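Beta-ketoacyl-[acyl-carrier-protein] synthase FabY (Pseudomonas aeruginosa, PDB 4CW4) catalyses the condensation of acetyl-CoA with malonyl-ACP to form acetoacetyl-ACP, the primer of fatty acid synthesis. Local coordinates at residues A[218-223]-A[624-629]; A[388-393]-A[546-551]; A[484-489]-A[533-538]; A[603-608]-A[618-623]. All coordinates share one frame; numbering follows the deposited sequence. Where two conformers were deposited one is given.

How the contacts relate
Contacts 2 and 3 are buried in the ketosynthase core; contact 1 is partly buried, and contact 4 lies at the surface. Contacts 2 and 3 use strands that are neighbours in the sheet, 543-550 and 532-539, and touch directly through Gly547 and Ile535 and through Ser546 and Asn536. Contact 2 is held by backbone hydrogen bonds. Contact 3 packs a helix on a strand with one hydrogen bond from a side-chain amide, close to the probable active site. Contact 1 joins the C-terminal region to the ketosynthase body and relies on charge, an amide and water. Contact 4 joins two C-terminal loops by apolar packing. The two meet where Pro219 packs on Phe622. Contacts 1, 2 and 4 also touch the second subunit.

Contact 1 (A[218-223]-A[624-629]); sequences QPDEIA and QPLVYK
Gln218 reaches along the strand edge of 626-627 with an extended chain, and it crosses Val627 obliquely. Its OE1 accepts a hydrogen bond from Val627 N at 3.0 Å, with the donor above the carbonyl plane. Asp220 and Leu626 cross at about a right angle. Asp220 CG sits in the crowded position between its backbone N and carbonyl carbon (chi1 61°), which lays the carboxylate on the leucine branch, with Asp220 CG 3.6 Å from Leu626 CG. Asp220 OD1 is buried here and has no polar partner in the model. Asp220 OD2 forms a salt bridge with Lys416 of the second subunit and takes a water that also binds Val627 O. Lys629 bends at its last torsion (chi4 75°), and its NZ forms a salt bridge with Glu221 OE2 at 2.8 Å. A second water bridges Lys629 NZ and Asp220 OD2. Glu221 OE1 accepts a hydrogen bond from Gln218 N at 2.9 Å, so each oxygen of this carboxylate has its own partner, which restrains the group. The contact joins the turn before strand 222-225, which pairs with strand 307-314, to strand 626-627, which pairs with strand 616-618. Leu412 of the second subunit packs on Leu626.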
loop_
_atom_site.group_PDB
_atom_site.type_symbol
_atom_site.label_atom_id
_atom_site.label_comp_id
_atom_site.label_asym_id
_atom_site.label_seq_id
_atom_site.Cartn_x
_atom_site.Cartn_y
_atom_site.Cartn_z
ATOM N N GLN A 218 0.858 24.393 -12.455
ATOM C CA GLN A 218 1.618 24.688 -11.243
ATOM C C GLN A 218 2.360 23.434 -10.763
ATOM O O GLN A 218 1.983 22.308 -11.095
ATOM C CB GLN A 218 0.719 25.260 -10.141
ATOM C CG GLN A 218 0.064 26.571 -10.580
ATOM C CD GLN A 218 -0.648 27.308 -9.472
ATOM O OE1 GLN A 218 -0.388 27.091 -8.311
ATOM N NE2 GLN A 218 -1.576 28.174 -9.844
ATOM N N PRO A 219 3.451 23.626 -10.010
ATOM C CA PRO A 219 4.261 22.453 -9.642
ATOM C C PRO A 219 3.521 21.380 -8.827
ATOM O O PRO A 219 3.863 20.201 -8.916
ATOM C CB PRO A 219 5.397 23.060 -8.797
ATOM C CG PRO A 219 5.508 24.462 -9.295
ATOM C CD PRO A 219 4.085 24.894 -9.607
ATOM N N ASP A 220 2.527 21.792 -8.051
ATOM C CA ASP A 220 1.748 20.868 -7.243
ATOM C C ASP A 220 0.597 20.222 -8.002
ATOM O O ASP A 220 -0.128 19.422 -7.425
ATOM C CB ASP A 220 1.227 21.555 -5.975
ATOM C CG ASP A 220 0.313 22.738 -6.266
ATOM O OD1 ASP A 220 0.400 23.309 -7.373
ATOM O OD2 ASP A 220 -0.460 23.126 -5.349
ATOM N N GLU A 221 0.446 20.550 -9.285
ATOM C CA GLU A 221 -0.697 20.066 -10.076
ATOM C C GLU A 221 -0.430 18.810 -10.925
ATOM O O GLU A 221 -1.232 18.427 -11.792
ATOM C CB GLU A 221 -1.252 21.220 -10.938
ATOM C CG GLU A 221 -1.975 22.269 -10.090
ATOM C CD GLU A 221 -2.508 23.437 -10.890
ATOM O OE1 GLU A 221 -1.954 23.708 -11.984
ATOM O OE2 GLU A 221 -3.482 24.070 -10.417
ATOM N N ILE A 222 0.710 18.187 -10.666
ATOM C CA ILE A 222 1.059 16.893 -11.233
ATOM C C ILE A 222 0.877 15.861 -10.132
ATOM O O ILE A 222 1.235 16.115 -8.998
ATOM C CB ILE A 222 2.545 16.854 -11.644
ATOM C CG1 ILE A 222 2.886 17.988 -12.601
ATOM C CG2 ILE A 222 2.916 15.496 -12.234
ATOM C CD1 ILE A 222 2.233 17.887 -13.900
ATOM N N ALA A 223 0.314 14.709 -10.449
ATOM C CA ALA A 223 0.109 13.657 -9.464
ATOM C C ALA A 223 0.497 12.321 -10.056
ATOM O O ALA A 223 0.306 12.105 -11.235
ATOM C CB ALA A 223 -1.332 13.607 -9.071
ATOM N N GLN A 624 6.344 27.988 -13.475
ATOM C CA GLN A 624 5.122 28.466 -12.845
ATOM C C GLN A 624 5.230 28.486 -11.329
ATOM O O GLN A 624 5.576 27.472 -10.725
ATOM C CB GLN A 624 3.955 27.566 -13.246
ATOM C CG GLN A 624 3.806 27.378 -14.770
ATOM C CD GLN A 624 2.732 28.238 -15.357
ATOM O OE1 GLN A 624 1.744 27.741 -15.910
ATOM N NE2 GLN A 624 2.882 29.545 -15.193
ATOM N N PRO A 625 4.960 29.640 -10.709
ATOM C CA PRO A 625 4.899 29.625 -9.245
ATOM C C PRO A 625 3.749 28.795 -8.702
ATOM O O PRO A 625 2.728 28.636 -9.363
ATOM C CB PRO A 625 4.686 31.097 -8.886
ATOM C CG PRO A 625 4.168 31.714 -10.129
ATOM C CD PRO A 625 4.809 30.997 -11.248
ATOM N N LEU A 626 3.926 28.262 -7.496
ATOM C CA LEU A 626 2.865 27.542 -6.814
ATOM C C LEU A 626 2.116 28.597 -6.010
ATOM O O LEU A 626 2.613 29.059 -4.982
ATOM C CB LEU A 626 3.457 26.463 -5.897
ATOM C CG LEU A 626 2.504 25.444 -5.279
ATOM C CD1 LEU A 626 3.302 24.347 -4.589
ATOM C CD2 LEU A 626 1.537 26.072 -4.302
ATOM N N VAL A 627 0.944 29.003 -6.493
ATOM C CA VAL A 627 0.142 30.022 -5.817
ATOM C C VAL A 627 -0.878 29.313 -4.954
ATOM O O VAL A 627 -1.584 28.456 -5.451
ATOM C CB VAL A 627 -0.576 30.919 -6.839
ATOM C CG1 VAL A 627 -1.328 32.048 -6.142
ATOM C CG2 VAL A 627 0.422 31.454 -7.852
ATOM N N TYR A 628 -0.951 29.663 -3.671
ATOM C CA TYR A 628 -1.863 28.991 -2.754
ATOM C C TYR A 628 -3.289 29.202 -3.231
ATOM O O TYR A 628 -3.666 30.318 -3.607
ATOM C CB TYR A 628 -1.719 29.546 -1.338
ATOM C CG TYR A 628 -0.298 29.564 -0.802
ATOM C CD1 TYR A 628 0.510 28.441 -0.863
ATOM C CD2 TYR A 628 0.231 30.712 -0.240
ATOM C CE1 TYR A 628 1.794 28.456 -0.380
ATOM C CE2 TYR A 628 1.517 30.742 0.238
ATOM C CZ TYR A 628 2.302 29.606 0.165
ATOM O OH TYR A 628 3.590 29.633 0.651
ATOM N N LYS A 629 -4.079 28.134 -3.213
ATOM C CA LYS A 629 -5.439 28.197 -3.733
ATOM C C LYS A 629 -6.432 28.785 -2.742
ATOM O O LYS A 629 -6.463 28.416 -1.570
ATOM C CB LYS A 629 -5.889 26.811 -4.208
ATOM C CG LYS A 629 -5.240 26.401 -5.532
ATOM C CD LYS A 629 -5.722 25.043 -6.011
ATOM C CE LYS A 629 -5.398 24.810 -7.482
ATOM N NZ LYS A 629 -3.958 24.516 -7.742
HETATM O O HOH W 1 -3.297 28.016 -7.836
HETATM O O HOH W 2 -3.490 22.315 -6.199
HETATM O O HOH W 3 -2.002 25.299 -4.894
#

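Contact 2 (A[388-393]-A[546-551]); sequences AVTDVF and SGVVLS
Six backbone hydrogen bonds tie strands 387-394 and 543-550 in antiparallel register. Ala388 and Leu550 form a hydrogen-bonded pair, with Leu550 N to Ala388 O at 2.8 Å and nearly straight (169°). Phe393 and Ser546 form another, with Phe393 N to Ser546 O at 2.9 Å. Between them the first strand bulges. Thr390 N donates to Val548 O at a longer 3.3 Å, while Val548 N donates a hydrogen bond to Asp391 O, nearly along the C=O axis. Thr390 and Asp391 thus both stand opposite Val548. Thr390 has a helical psi of -26°, as in a classic beta bulge.

CA-H...O contacts back up these bonds at the non-hydrogen-bonded pairs, as from Val392 CA to Ser546 O.

Van der Waals packing adds to this. Thr390 CG2 meets Leu550 CD1 at 3.6 Å, the two chains crossing at about a right angle. The polar branch, Thr390 OG1, lies 3.4 Å from Val548 CG1. Ala388 CB packs on Leu550 CB. Val389, Val392 and Val549 share the face opposite Ala388, Val548 and Leu550, and Val389 CG2 and Val549 CG1 are 4.4 Å apart.

The polar side chains bond outside the two strands. Asp391 OD2 forms a salt bridge with Arg633 of the second subunit, which also binds Thr390 O. Ser546 OG bonds to Thr413 and Asn536.

Helices 288-301 and 482-496 cover the valine face, and helix 409-425 the other. This fits the layered alpha-beta-alpha-beta-alpha thiolase fold of the family.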
loop_
_atom_site.group_PDB
_atom_site.type_symbol
_atom_site.label_atom_id
_atom_site.label_comp_id
_atom_site.label_asym_id
_atom_site.label_seq_id
_atom_site.Cartn_x
_atom_site.Cartn_y
_atom_site.Cartn_z
ATOM N N ALA A 388 -12.273 8.669 -21.731
ATOM C CA ALA A 388 -12.435 9.483 -20.520
ATOM C C ALA A 388 -12.875 8.574 -19.383
ATOM O O ALA A 388 -13.509 7.547 -19.609
ATOM C CB ALA A 388 -13.459 10.583 -20.734
ATOM N N VAL A 389 -12.510 8.920 -18.163
ATOM C CA VAL A 389 -12.904 8.128 -17.026
ATOM C C VAL A 389 -13.714 9.004 -16.074
ATOM O O VAL A 389 -13.241 10.037 -15.637
ATOM C CB VAL A 389 -11.696 7.528 -16.312
ATOM C CG1 VAL A 389 -12.173 6.756 -15.134
ATOM C CG2 VAL A 389 -10.938 6.600 -17.235
ATOM N N THR A 390 -14.943 8.585 -15.784
ATOM C CA THR A 390 -15.895 9.427 -15.067
ATOM C C THR A 390 -16.123 9.013 -13.621
ATOM O O THR A 390 -16.493 9.843 -12.804
ATOM C CB THR A 390 -17.241 9.488 -15.794
ATOM O OG1 THR A 390 -17.651 8.181 -16.152
ATOM C CG2 THR A 390 -17.141 10.332 -17.059
ATOM N N ASP A 391 -15.913 7.749 -13.291
ATOM C CA ASP A 391 -16.166 7.282 -11.942
ATOM C C ASP A 391 -15.494 5.957 -11.714
ATOM O O ASP A 391 -15.362 5.136 -12.645
ATOM C CB ASP A 391 -17.660 7.062 -11.688
ATOM C CG ASP A 391 -18.384 8.309 -11.162
ATOM O OD1 ASP A 391 -17.980 8.903 -10.120
ATOM O OD2 ASP A 391 -19.372 8.692 -11.810
ATOM N N VAL A 392 -15.123 5.744 -10.456
ATOM C CA VAL A 392 -14.825 4.431 -9.923
ATOM C C VAL A 392 -15.555 4.308 -8.607
ATOM O O VAL A 392 -15.472 5.195 -7.750
ATOM C CB VAL A 392 -13.309 4.239 -9.672
ATOM C CG1 VAL A 392 -13.028 2.941 -8.884
ATOM C CG2 VAL A 392 -12.539 4.240 -11.000
ATOM N N PHE A 393 -16.266 3.207 -8.450
ATOM C CA PHE A 393 -16.955 2.903 -7.205
ATOM C C PHE A 393 -16.329 1.704 -6.529
ATOM O O PHE A 393 -16.010 0.697 -7.164
ATOM C CB PHE A 393 -18.435 2.688 -7.473
ATOM C CG PHE A 393 -19.112 3.921 -8.008
ATOM C CD1 PHE A 393 -19.317 5.027 -7.198
ATOM C CD2 PHE A 393 -19.491 3.993 -9.329
ATOM C CE1 PHE A 393 -19.899 6.173 -7.715
ATOM C CE2 PHE A 393 -20.076 5.132 -9.843
ATOM C CZ PHE A 393 -20.293 6.218 -9.031
ATOM N N SER A 546 -15.536 -1.003 -9.534
ATOM C CA SER A 546 -15.957 -0.934 -10.924
ATOM C C SER A 546 -15.713 0.466 -11.456
ATOM O O SER A 546 -16.008 1.457 -10.779
ATOM C CB SER A 546 -17.438 -1.291 -11.082
ATOM O OG SER A 546 -17.723 -2.549 -10.515
ATOM N N GLY A 547 -15.132 0.545 -12.648
ATOM C CA GLY A 547 -14.848 1.816 -13.290
ATOM C C GLY A 547 -15.640 2.044 -14.560
ATOM O O GLY A 547 -15.989 1.084 -15.263
ATOM N N VAL A 548 -15.877 3.314 -14.877
ATOM C CA VAL A 548 -16.602 3.712 -16.082
ATOM C C VAL A 548 -15.655 4.438 -17.031
ATOM O O VAL A 548 -15.053 5.456 -16.674
ATOM C CB VAL A 548 -17.790 4.638 -15.731
ATOM C CG1 VAL A 548 -18.567 5.005 -16.989
ATOM C CG2 VAL A 548 -18.704 3.968 -14.727
ATOM N N VAL A 549 -15.541 3.915 -18.246
ATOM C CA VAL A 549 -14.688 4.500 -19.272
ATOM C C VAL A 549 -15.545 4.831 -20.488
ATOM O O VAL A 549 -16.306 3.993 -20.963
ATOM C CB VAL A 549 -13.563 3.518 -19.711
ATOM C CG1 VAL A 549 -12.523 4.244 -20.564
ATOM C CG2 VAL A 549 -12.924 2.832 -18.516
ATOM N N LEU A 550 -15.422 6.063 -20.966
ATOM C CA LEU A 550 -16.132 6.546 -22.145
ATOM C C LEU A 550 -15.199 6.555 -23.341
ATOM O O LEU A 550 -14.004 6.807 -23.199
ATOM C CB LEU A 550 -16.645 7.970 -21.917
ATOM C CG LEU A 550 -17.421 8.231 -20.623
ATOM C CD1 LEU A 550 -17.863 9.697 -20.568
ATOM C CD2 LEU A 550 -18.611 7.280 -20.513
ATOM N N SER A 551 -15.743 6.288 -24.529
ATOM C CA SER A 551 -14.956 6.280 -25.744
ATOM C C SER A 551 -14.464 7.673 -26.124
ATOM O O SER A 551 -15.023 8.684 -25.681
ATOM C CB SER A 551 -15.815 5.770 -26.918
ATOM O OG SER A 551 -16.824 6.724 -27.203
#

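Contact 3 (A[484-489]-A[533-538]); sequences ADQLIS and CFINSK
Segment 484-489 of helix 482-496 runs almost antiparallel to segment 533-538 of strand 532-539, at 168° between the segment directions, with the axes 8.6 Å apart at their closest. Gln486 and Ile535 carry the packing and slide past each other in opposite directions. Ile535 spreads two branches on the helix. Its CG2, anti to the backbone N, lies 3.7 Å from Gln486 CB and equally near Gln486 OE1. Its CD1 points at the backbone of the next residue, 3.9 Å from Leu487 CA.

Gln486 is extended beyond CG (chi2 171°), so its amide reaches across to the peptide of Asn536. There Gln486 NE2 donates to Asn536 O at 2.9 Å, at an N-H...O angle of 164°. The acceptor is in the amide plane, and the donor is in the plane of the carbonyl. This coplanar bond fixes the rotation of the amide. The other amide atom, Gln486 OE1, accepts a hydrogen bond from a water at 2.9 Å, and the same water is 2.7 Å from Ser537 OG. Both polar ends of the buried glutamine thus have partners, and the water links it to Ser537.

Ser537 lies beside the probable catalytic residues: its side chain is about 4 Å from that of His439 and about 5 Å from that of Cys286, nearest atoms in both cases. The Asn536 side chain points the other way and binds Ser546.

Strand 532-539 lies between strands 434-437 and 543-550. Helix 288-301 touches both segments, through Leu487 and Ile535, while helix 409-425 packs on the Phe534 and Asn536 side.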
loop_
_atom_site.group_PDB
_atom_site.type_symbol
_atom_site.label_atom_id
_atom_site.label_comp_id
_atom_site.label_asym_id
_atom_site.label_seq_id
_atom_site.Cartn_x
_atom_site.Cartn_y
_atom_site.Cartn_z
ATOM N N ALA A 484 -5.675 -2.424 -14.699
ATOM C CA ALA A 484 -5.027 -1.623 -15.733
ATOM C C ALA A 484 -4.920 -2.429 -17.046
ATOM O O ALA A 484 -5.146 -1.897 -18.114
ATOM C CB ALA A 484 -3.643 -1.143 -15.289
ATOM N N ASP A 485 -4.575 -3.708 -16.965
ATOM C CA ASP A 485 -4.620 -4.568 -18.153
ATOM C C ASP A 485 -6.019 -4.507 -18.793
ATOM O O ASP A 485 -6.167 -4.475 -20.016
ATOM C CB ASP A 485 -4.310 -6.038 -17.807
ATOM C CG ASP A 485 -2.867 -6.273 -17.380
ATOM O OD1 ASP A 485 -1.960 -5.504 -17.778
ATOM O OD2 ASP A 485 -2.649 -7.283 -16.665
ATOM N N GLN A 486 -7.054 -4.533 -17.951
ATOM C CA GLN A 486 -8.435 -4.411 -18.434
ATOM C C GLN A 486 -8.690 -3.073 -19.130
ATOM O O GLN A 486 -9.199 -3.030 -20.254
ATOM C CB GLN A 486 -9.444 -4.611 -17.291
ATOM C CG GLN A 486 -9.442 -5.994 -16.657
ATOM C CD GLN A 486 -10.310 -6.027 -15.396
ATOM O OE1 GLN A 486 -9.945 -5.490 -14.353
ATOM N NE2 GLN A 486 -11.454 -6.631 -15.495
ATOM N N LEU A 487 -8.374 -1.978 -18.449
ATOM C CA LEU A 487 -8.609 -0.641 -18.990
ATOM C C LEU A 487 -7.899 -0.463 -20.324
ATOM O O LEU A 487 -8.483 0.010 -21.285
ATOM C CB LEU A 487 -8.158 0.439 -17.987
ATOM C CG LEU A 487 -8.271 1.888 -18.521
ATOM C CD1 LEU A 487 -9.656 2.167 -19.026
ATOM C CD2 LEU A 487 -7.877 2.940 -17.461
ATOM N N ILE A 488 -6.655 -0.883 -20.407
ATOM C CA ILE A 488 -5.913 -0.628 -21.623
ATOM C C ILE A 488 -6.467 -1.459 -22.776
ATOM O O ILE A 488 -6.577 -0.961 -23.901
ATOM C CB ILE A 488 -4.414 -0.799 -21.380
ATOM C CG1 ILE A 488 -3.897 0.443 -20.641
ATOM C CG2 ILE A 488 -3.664 -1.002 -22.690
ATOM C CD1 ILE A 488 -2.491 0.350 -20.217
ATOM N N SER A 489 -6.852 -2.698 -22.504
ATOM C CA SER A 489 -7.515 -3.490 -23.532
ATOM C C SER A 489 -8.802 -2.813 -24.006
ATOM O O SER A 489 -9.080 -2.766 -25.210
ATOM C CB SER A 489 -7.816 -4.893 -23.040
ATOM O OG SER A 489 -8.526 -5.582 -24.046
ATOM N N CYS A 533 -17.298 1.336 -21.472
ATOM C CA CYS A 533 -16.839 0.093 -20.868
ATOM C C CYS A 533 -16.909 0.174 -19.351
ATOM O O CYS A 533 -16.484 1.175 -18.746
ATOM C CB CYS A 533 -15.398 -0.221 -21.258
ATOM S SG CYS A 533 -14.834 -1.827 -20.634
ATOM N N PHE A 534 -17.434 -0.888 -18.750
ATOM C CA PHE A 534 -17.399 -1.074 -17.309
ATOM C C PHE A 534 -16.267 -2.043 -16.980
ATOM O O PHE A 534 -16.293 -3.217 -17.385
ATOM C CB PHE A 534 -18.732 -1.627 -16.843
ATOM C CG PHE A 534 -19.885 -0.725 -17.180
ATOM C CD1 PHE A 534 -20.093 0.427 -16.463
ATOM C CD2 PHE A 534 -20.730 -1.014 -18.231
ATOM C CE1 PHE A 534 -21.128 1.267 -16.761
ATOM C CE2 PHE A 534 -21.764 -0.169 -18.544
ATOM C CZ PHE A 534 -21.967 0.975 -17.809
ATOM N N ILE A 535 -15.267 -1.534 -16.265
ATOM C CA ILE A 535 -14.136 -2.338 -15.809
ATOM C C ILE A 535 -14.483 -2.902 -14.430
ATOM O O ILE A 535 -14.757 -2.127 -13.505
ATOM C CB ILE A 535 -12.860 -1.484 -15.668
ATOM C CG1 ILE A 535 -12.553 -0.670 -16.935
ATOM C CG2 ILE A 535 -11.680 -2.365 -15.297
ATOM C CD1 ILE A 535 -12.331 -1.446 -18.168
ATOM N N ASN A 536 -14.494 -4.226 -14.292
ATOM C CA ASN A 536 -14.871 -4.848 -13.040
ATOM C C ASN A 536 -13.718 -5.600 -12.385
ATOM O O ASN A 536 -12.968 -6.322 -13.055
ATOM C CB ASN A 536 -16.052 -5.798 -13.233
ATOM C CG ASN A 536 -16.759 -6.084 -11.918
ATOM O OD1 ASN A 536 -16.939 -5.177 -11.090
ATOM N ND2 ASN A 536 -17.097 -7.346 -11.679
ATOM N N SER A 537 -13.567 -5.418 -11.083
ATOM C CA SER A 537 -12.422 -5.994 -10.379
ATOM C C SER A 537 -12.713 -6.275 -8.917
ATOM O O SER A 537 -13.569 -5.661 -8.266
ATOM C CB SER A 537 -11.212 -5.069 -10.487
ATOM O OG SER A 537 -10.010 -5.687 -10.079
ATOM N N LYS A 538 -11.956 -7.216 -8.365
ATOM C CA LYS A 538 -12.165 -7.599 -6.986
ATOM C C LYS A 538 -10.927 -8.295 -6.547
ATOM O O LYS A 538 -10.045 -8.661 -7.344
ATOM C CB LYS A 538 -13.337 -8.574 -6.833
ATOM C CG LYS A 538 -14.365 -8.547 -7.952
ATOM C CD LYS A 538 -15.042 -9.865 -8.130
ATOM C CE LYS A 538 -15.914 -10.226 -6.980
ATOM N NZ LYS A 538 -17.208 -10.786 -7.459
HETATM O O HOH W 4 -9.528 -7.337 -12.193
#

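Contact 4 (A[603-608]-A[618-623]); sequences DLIDEH and TVPGFS
Two rings of segment 618-623 receive Ile605, one over a face and one at an edge. Ile605 CG2 sits over one face of the Pro620 ring, shifted toward CG and CD and 3.9 Å from each. The two side chains cross at about a right angle. The aromatic ring of Phe622 is met at its edge: Ile605 CD1 lies near the ring plane, 4.3 Å from CE1. The same methyl touches Val619 CG1 at 3.7 Å, so it meets the valine and the ring edge together. In Ile605, chi1 of -71° puts CG2 anti to the backbone N, over the proline, and the extended chi2 (162°) carries CD1 to Val619 and Phe622. The Pro620 ring also rests on the backbone, with Pro620 CG 3.6 Å from Asp606 O.

A type II turn presents these groups. Phe622 N donates to Val619 O at 3.1 Å, and Gly621 takes a positive phi of 89° that suits glycine. In the other segment Asp606 OD1 accepts a hydrogen bond from His608 N, forming an Asx turn.

The contact joins the loop leading into strand 611-612 to the loop linking strands 616-618 and 626-627 of the small antiparallel sheet. Phe622 packs on Pro219, and Glu607 touches Gly407 of the second subunit.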
loop_
_atom_site.group_PDB
_atom_site.type_symbol
_atom_site.label_atom_id
_atom_site.label_comp_id
_atom_site.label_asym_id
_atom_site.label_seq_id
_atom_site.Cartn_x
_atom_site.Cartn_y
_atom_site.Cartn_z
ATOM N N ASP A 603 19.473 17.256 -12.311
ATOM C CA ASP A 603 18.431 18.278 -12.221
ATOM C C ASP A 603 17.804 18.345 -10.831
ATOM O O ASP A 603 16.603 18.612 -10.698
ATOM C CB ASP A 603 17.347 18.010 -13.282
ATOM C CG ASP A 603 17.914 17.960 -14.695
ATOM O OD1 ASP A 603 18.577 18.941 -15.082
ATOM O OD2 ASP A 603 17.703 16.949 -15.413
ATOM N N LEU A 604 18.609 18.117 -9.794
ATOM C CA LEU A 604 18.110 18.194 -8.419
ATOM C C LEU A 604 17.827 19.636 -8.039
ATOM O O LEU A 604 18.562 20.549 -8.412
ATOM C CB LEU A 604 19.104 17.598 -7.408
ATOM C CG LEU A 604 18.859 16.144 -6.989
ATOM C CD1 LEU A 604 18.966 15.217 -8.180
ATOM C CD2 LEU A 604 19.816 15.711 -5.870
ATOM N N ILE A 605 16.744 19.839 -7.302
ATOM C CA ILE A 605 16.374 21.171 -6.852
ATOM C C ILE A 605 17.324 21.639 -5.745
ATOM O O ILE A 605 17.555 20.925 -4.775
ATOM C CB ILE A 605 14.939 21.184 -6.317
ATOM C CG1 ILE A 605 13.943 21.035 -7.479
ATOM C CG2 ILE A 605 14.672 22.474 -5.545
ATOM C CD1 ILE A 605 12.559 20.617 -7.048
ATOM N N ASP A 606 17.868 22.836 -5.900
ATOM C CA ASP A 606 18.610 23.480 -4.828
ATOM C C ASP A 606 17.612 24.041 -3.826
ATOM O O ASP A 606 16.975 25.056 -4.073
ATOM C CB ASP A 606 19.492 24.590 -5.399
ATOM C CG ASP A 606 20.152 25.443 -4.318
ATOM O OD1 ASP A 606 20.159 25.051 -3.138
ATOM O OD2 ASP A 606 20.692 26.511 -4.663
ATOM N N GLU A 607 17.484 23.383 -2.685
ATOM C CA GLU A 607 16.438 23.727 -1.725
ATOM C C GLU A 607 16.619 25.137 -1.169
ATOM O O GLU A 607 15.648 25.792 -0.794
ATOM C CB GLU A 607 16.381 22.662 -0.625
ATOM C CG GLU A 607 16.263 21.245 -1.254
ATOM C CD GLU A 607 16.206 20.077 -0.276
ATOM O OE1 GLU A 607 15.303 20.034 0.583
ATOM O OE2 GLU A 607 17.035 19.159 -0.429
ATOM N N HIS A 608 17.853 25.632 -1.146
ATOM C CA HIS A 608 18.085 26.963 -0.613
ATOM C C HIS A 608 17.549 28.045 -1.561
ATOM O O HIS A 608 17.355 29.178 -1.138
ATOM C CB HIS A 608 19.568 27.148 -0.257
ATOM C CG HIS A 608 20.056 26.166 0.769
ATOM N ND1 HIS A 608 20.815 25.060 0.446
ATOM C CD2 HIS A 608 19.850 26.101 2.107
ATOM C CE1 HIS A 608 21.077 24.371 1.545
ATOM N NE2 HIS A 608 20.508 24.986 2.568
ATOM N N THR A 618 8.027 29.655 -5.023
ATOM C CA THR A 618 8.745 29.482 -6.273
ATOM C C THR A 618 9.725 28.328 -6.115
ATOM O O THR A 618 10.539 28.290 -5.189
ATOM C CB THR A 618 9.482 30.765 -6.714
ATOM O OG1 THR A 618 8.523 31.793 -7.009
ATOM C CG2 THR A 618 10.288 30.517 -7.971
ATOM N N VAL A 619 9.626 27.378 -7.029
ATOM C CA VAL A 619 10.439 26.173 -6.999
ATOM C C VAL A 619 11.452 26.197 -8.143
ATOM O O VAL A 619 11.072 26.329 -9.310
ATOM C CB VAL A 619 9.554 24.915 -7.139
ATOM C CG1 VAL A 619 10.392 23.658 -7.001
ATOM C CG2 VAL A 619 8.426 24.930 -6.101
ATOM N N PRO A 620 12.750 26.083 -7.817
ATOM C CA PRO A 620 13.754 26.022 -8.886
ATOM C C PRO A 620 13.403 24.997 -9.967
ATOM O O PRO A 620 12.949 23.890 -9.666
ATOM C CB PRO A 620 15.018 25.606 -8.140
ATOM C CG PRO A 620 14.846 26.142 -6.786
ATOM C CD PRO A 620 13.374 26.041 -6.480
ATOM N N GLY A 621 13.559 25.386 -11.226
ATOM C CA GLY A 621 13.288 24.485 -12.326
ATOM C C GLY A 621 11.852 24.479 -12.836
ATOM O O GLY A 621 11.575 23.895 -13.877
ATOM N N PHE A 622 10.936 25.105 -12.103
ATOM C CA PHE A 622 9.536 25.183 -12.522
ATOM C C PHE A 622 9.208 26.614 -12.888
ATOM O O PHE A 622 9.356 27.506 -12.059
ATOM C CB PHE A 622 8.613 24.719 -11.397
ATOM C CG PHE A 622 8.640 23.239 -11.173
ATOM C CD1 PHE A 622 9.598 22.667 -10.346
ATOM C CD2 PHE A 622 7.721 22.411 -11.801
ATOM C CE1 PHE A 622 9.634 21.312 -10.148
ATOM C CE2 PHE A 622 7.750 21.046 -11.599
ATOM C CZ PHE A 622 8.712 20.493 -10.769
ATOM N N SER A 623 8.749 26.838 -14.117
ATOM C CA SER A 623 8.502 28.203 -14.578
ATOM C C SER A 623 7.310 28.820 -13.844
ATOM O O SER A 623 7.287 30.021 -13.582
ATOM C CB SER A 623 8.327 28.267 -16.106
ATOM O OG SER A 623 7.263 27.456 -16.569
#